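Local coordinates for COBE (Pseudomonas aeruginosa, PDB 2W6K), which belongs to the cobalamin (vitamin B12) biosynthetic pathway and carries a CbiG C-terminal-type domain, its precise role there not being firmly established, at residues P9-A14 and A109-L114; L45-S50 and P70-A75. All blocks are in the same frame, centred on the assembly; numbering follows the deposited sequence.

Contact 1: P9-A14 and A109-L114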
# COMPACT_ATOMS: atom_id res chain seq x y z
N PRO A 9 -1.82 2.54 17.33
CA PRO A 9 -1.73 3.45 16.21
C PRO A 9 -2.45 2.67 15.11
O PRO A 9 -1.87 1.75 14.53
CB PRO A 9 -0.22 3.54 15.95
CG PRO A 9 0.43 3.05 17.22
CD PRO A 9 -0.50 1.98 17.69
N SER A 10 -3.72 2.98 14.90
CA SER A 10 -4.56 2.23 13.95
C SER A 10 -4.18 2.58 12.52
O SER A 10 -4.96 3.21 11.79
CB SER A 10 -6.03 2.57 14.18
OG SER A 10 -6.20 3.97 14.15
N LEU A 11 -3.00 2.15 12.09
CA LEU A 11 -2.56 2.64 10.81
C LEU A 11 -3.13 1.89 9.63
O LEU A 11 -3.36 0.68 9.68
CB LEU A 11 -1.05 2.80 10.73
CG LEU A 11 -0.01 1.74 10.92
CD1 LEU A 11 0.33 1.11 9.59
CD2 LEU A 11 1.20 2.46 11.48
N LEU A 12 -3.35 2.64 8.56
CA LEU A 12 -3.94 2.09 7.36
C LEU A 12 -3.08 2.58 6.21
O LEU A 12 -2.90 3.80 6.02
CB LEU A 12 -5.35 2.63 7.21
CG LEU A 12 -6.06 2.19 5.93
CD1 LEU A 12 -6.31 0.67 5.91
CD2 LEU A 12 -7.36 2.99 5.81
N ILE A 13 -2.55 1.62 5.45
CA ILE A 13 -1.62 1.91 4.37
C ILE A 13 -2.21 1.46 3.05
O ILE A 13 -2.74 0.36 2.98
CB ILE A 13 -0.30 1.17 4.56
CG1 ILE A 13 0.38 1.53 5.90
CG2 ILE A 13 0.67 1.42 3.39
CD1 ILE A 13 0.69 3.02 6.05
N ALA A 14 -2.06 2.27 2.02
CA ALA A 14 -2.46 1.82 0.66
C ALA A 14 -1.21 1.59 -0.16
O ALA A 14 -0.43 2.52 -0.33
CB ALA A 14 -3.32 2.86 -0.01
N ALA A 109 4.72 -4.04 3.85
CA ALA A 109 6.07 -3.58 4.22
C ALA A 109 6.06 -2.25 4.94
O ALA A 109 6.66 -2.14 6.02
CB ALA A 109 6.99 -3.53 2.99
N LEU A 110 5.35 -1.27 4.40
CA LEU A 110 5.30 0.04 5.02
C LEU A 110 4.54 -0.02 6.34
O LEU A 110 4.95 0.62 7.32
CB LEU A 110 4.69 1.08 4.08
CG LEU A 110 4.73 2.51 4.61
CD1 LEU A 110 6.21 2.96 4.85
CD2 LEU A 110 4.04 3.48 3.68
N ALA A 111 3.43 -0.76 6.39
CA ALA A 111 2.64 -0.82 7.63
C ALA A 111 3.50 -1.35 8.78
O ALA A 111 3.47 -0.80 9.88
CB ALA A 111 1.40 -1.68 7.45
N GLU A 112 4.27 -2.38 8.49
CA GLU A 112 5.10 -3.02 9.55
C GLU A 112 6.25 -2.14 9.98
O GLU A 112 6.63 -2.16 11.16
CB GLU A 112 5.59 -4.41 9.11
CG GLU A 112 4.44 -5.38 8.91
CD GLU A 112 4.85 -6.84 8.87
OE1 GLU A 112 6.03 -7.11 8.62
OE2 GLU A 112 3.95 -7.69 9.06
N ARG A 113 6.83 -1.38 9.04
CA ARG A 113 7.91 -0.43 9.35
C ARG A 113 7.50 0.77 10.16
O ARG A 113 8.24 1.17 11.07
CB ARG A 113 8.64 0.01 8.07
CG ARG A 113 9.57 -1.04 7.66
CD ARG A 113 9.99 -1.04 6.23
NE ARG A 113 10.88 -2.18 6.11
CZ ARG A 113 10.49 -3.45 6.08
NH1 ARG A 113 11.41 -4.41 6.01
NH2 ARG A 113 9.20 -3.78 6.11
N LEU A 114 6.36 1.38 9.81
CA LEU A 114 5.82 2.47 10.59
C LEU A 114 5.26 1.99 11.92
O LEU A 114 5.37 2.70 12.93
CB LEU A 114 4.73 3.25 9.82
CG LEU A 114 5.20 3.95 8.55
CD1 LEU A 114 3.99 4.47 7.73
CD2 LEU A 114 6.23 5.07 8.83
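Within helix 102-115, the oxygen of A109 takes two donors from R113: the backbone N of the ordinary helical bond and NH2 of the guanidinium. The NH2 bond to A109 O is 3.0 Å long; the oxygen lies in the guanidinium plane, but the donor sits above the carbonyl plane. The long arginine suits this place because its charged end can fold back along the helix surface. L110, with CG anti to its own backbone N (chi1 -174°), crosses I13 at about a right angle, and its CD2 stands 4.0 Å from I13 CG2. A111 is the close point. Its small methyl lets the side chains of L11, just before the strand, and I13, on it, come close to the helix backbone, so that L11 CD1 lies 3.6 Å from A111 CA and I13 CG1 reaches A111 CB at 3.7 Å. L11 gets there with CG in the crowded position between its N and carbonyl carbon (chi1 59°). E112 faces the other way, where R85 forms a salt bridge with it and Y82 a hydrogen bond. L114, one turn after L110, closes the patch: its CB meets L11 CD2 at 4.0 Å and its CD1 meets I13 CD1. The contact is wholly apolar, as expected where a helix packs on a sheet; L11 and I13 alternate with L12, which points away from the helix. The axes of residues 109-114 and 12-14 run roughly antiparallel, at 146°; L110 also covers A47 and A49 of strand 47-51, and A109 touches V78 and L79 of helix 76-80.

Contact 2: L45-S50 and P70-A75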
# COMPACT_ATOMS: atom_id res chain seq x y z
N LEU A 45 -6.63 7.04 5.75
CA LEU A 45 -5.31 6.64 5.26
C LEU A 45 -4.19 7.39 5.95
O LEU A 45 -4.25 8.61 6.06
CB LEU A 45 -5.18 7.01 3.78
CG LEU A 45 -5.53 6.06 2.67
CD1 LEU A 45 -4.89 6.63 1.41
CD2 LEU A 45 -5.03 4.64 2.95
N ASP A 46 -3.15 6.67 6.33
CA ASP A 46 -1.94 7.26 6.88
C ASP A 46 -0.84 7.53 5.85
O ASP A 46 -0.12 8.52 5.96
CB ASP A 46 -1.40 6.41 8.00
CG ASP A 46 -2.35 6.38 9.18
OD1 ASP A 46 -2.43 7.39 9.91
OD2 ASP A 46 -3.03 5.36 9.36
N ALA A 47 -0.69 6.66 4.86
CA ALA A 47 0.41 6.82 3.89
C ALA A 47 0.15 5.98 2.66
O ALA A 47 -0.65 5.05 2.71
CB ALA A 47 1.70 6.38 4.51
N LEU A 48 0.89 6.28 1.60
CA LEU A 48 0.85 5.45 0.40
C LEU A 48 2.20 4.76 0.29
O LEU A 48 3.21 5.27 0.80
CB LEU A 48 0.66 6.30 -0.85
CG LEU A 48 -0.51 7.28 -0.91
CD1 LEU A 48 -0.33 8.10 -2.12
CD2 LEU A 48 -1.83 6.48 -0.96
N ALA A 49 2.23 3.58 -0.33
CA ALA A 49 3.49 2.85 -0.49
C ALA A 49 3.60 2.30 -1.88
O ALA A 49 2.61 1.90 -2.46
CB ALA A 49 3.58 1.69 0.51
N SER A 50 4.83 2.28 -2.42
CA SER A 50 5.06 1.61 -3.70
C SER A 50 6.50 1.15 -3.76
O SER A 50 7.21 1.16 -2.77
CB SER A 50 4.72 2.53 -4.90
OG SER A 50 4.67 1.78 -6.11
N PRO A 70 2.13 11.20 3.08
CA PRO A 70 3.32 10.80 2.40
C PRO A 70 3.18 9.57 1.50
O PRO A 70 2.33 8.72 1.75
CB PRO A 70 4.26 10.42 3.56
CG PRO A 70 3.39 9.96 4.58
CD PRO A 70 2.19 10.85 4.50
N VAL A 71 4.06 9.50 0.49
CA VAL A 71 4.29 8.28 -0.30
C VAL A 71 5.73 7.83 -0.10
O VAL A 71 6.67 8.65 -0.18
CB VAL A 71 3.92 8.44 -1.81
CG1 VAL A 71 4.73 9.59 -2.46
CG2 VAL A 71 4.13 7.12 -2.58
N HIS A 72 5.87 6.54 0.22
CA HIS A 72 7.14 5.90 0.50
C HIS A 72 7.41 4.91 -0.60
O HIS A 72 6.52 4.14 -0.97
CB HIS A 72 7.08 5.15 1.82
CG HIS A 72 6.86 6.04 3.01
ND1 HIS A 72 7.89 6.45 3.83
CD2 HIS A 72 5.73 6.59 3.50
CE1 HIS A 72 7.39 7.21 4.79
NE2 HIS A 72 6.09 7.31 4.62
N PHE A 73 8.63 4.93 -1.10
CA PHE A 73 9.06 3.98 -2.11
C PHE A 73 10.06 3.03 -1.49
O PHE A 73 11.12 3.46 -0.98
CB PHE A 73 9.65 4.73 -3.30
CG PHE A 73 8.65 5.63 -3.98
CD1 PHE A 73 7.79 5.13 -4.95
CD2 PHE A 73 8.57 6.98 -3.62
CE1 PHE A 73 6.87 5.95 -5.58
CE2 PHE A 73 7.65 7.82 -4.24
CZ PHE A 73 6.80 7.32 -5.21
N LEU A 74 9.70 1.75 -1.49
CA LEU A 74 10.46 0.74 -0.76
C LEU A 74 11.36 -0.08 -1.69
O LEU A 74 11.02 -0.36 -2.84
CB LEU A 74 9.51 -0.17 0.04
CG LEU A 74 8.83 0.55 1.22
CD1 LEU A 74 7.46 0.98 0.85
CD2 LEU A 74 8.80 -0.31 2.47
N ALA A 75 12.49 -0.52 -1.15
CA ALA A 75 13.42 -1.32 -1.95
C ALA A 75 12.76 -2.62 -2.41
O ALA A 75 12.05 -3.26 -1.62
CB ALA A 75 14.67 -1.66 -1.10
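S50, L48 and P70 have the most surface buried where strand 47-51 runs beside strand 71-74, and each meets its neighbour differently. S50 is held by its backbone on the F73 side: its N donates to H72 O at 2.9 Å, nearly along the C=O axis, and its O receives L74 N in the carbonyl plane, with an N-H...O angle of 170°. Its CB lies 4.0 Å from F73 CD1. With OG anti to the backbone N (chi1 -167°), the hydroxyl bonds to I16 O of the next strand, so a small polar residue can sit buried here with its oxygen satisfied. L48 repeats the backbone pattern two residues earlier, donating from N to P70 O at 2.8 Å and accepting from H72 N. These four bonds, with L48, A49 and S50 paired to V71, H72 and F73, make a parallel ladder; the two strands are the ends of a beta-alpha-beta unit whose connecting helix, 58-67, covers the face bearing L48, V71, S50 and F73. On that face L48 CB meets V71 CG2 at 4.0 Å, and a branched valine suits the extended backbone. P70 comes just before the ladder, and with no N-H to give it cannot add a rung to D46 O, which instead lies 3.6 Å from P70 CD; its carbonyl still serves L48, while its ring carbon CG packs 4.0 Å from A47 CB. On the face carrying A49 and H72, the small A49 leaves room for L74, whose CD1 reaches A49 CB at 4.0 Å. The H72 ring turns its edge to L48 O.

How the contacts relate
Contact 1 and contact 2 share one sheet, their centres about 9 Å apart, and contact 2 is nested within the chain loop that contact 1 closes. Strands 12-18 and 47-51 are neighbours in that sheet: A49 N lies 2.9 Å from A14 O, a probable hydrogen bond. Near the N-terminal ends of the two strands, D46 OD2 probably accepts from L12 N at 2.8 Å, joining D46 to the start of strand 12-18. L110 of contact 1 also reaches contact 2, its CD2 3.5 Å from L48 O, so helix 102-115 spans both. A glycerol about 3 Å from the F73 side chain, probably from the crystallisation liquor, lies beside contact 2.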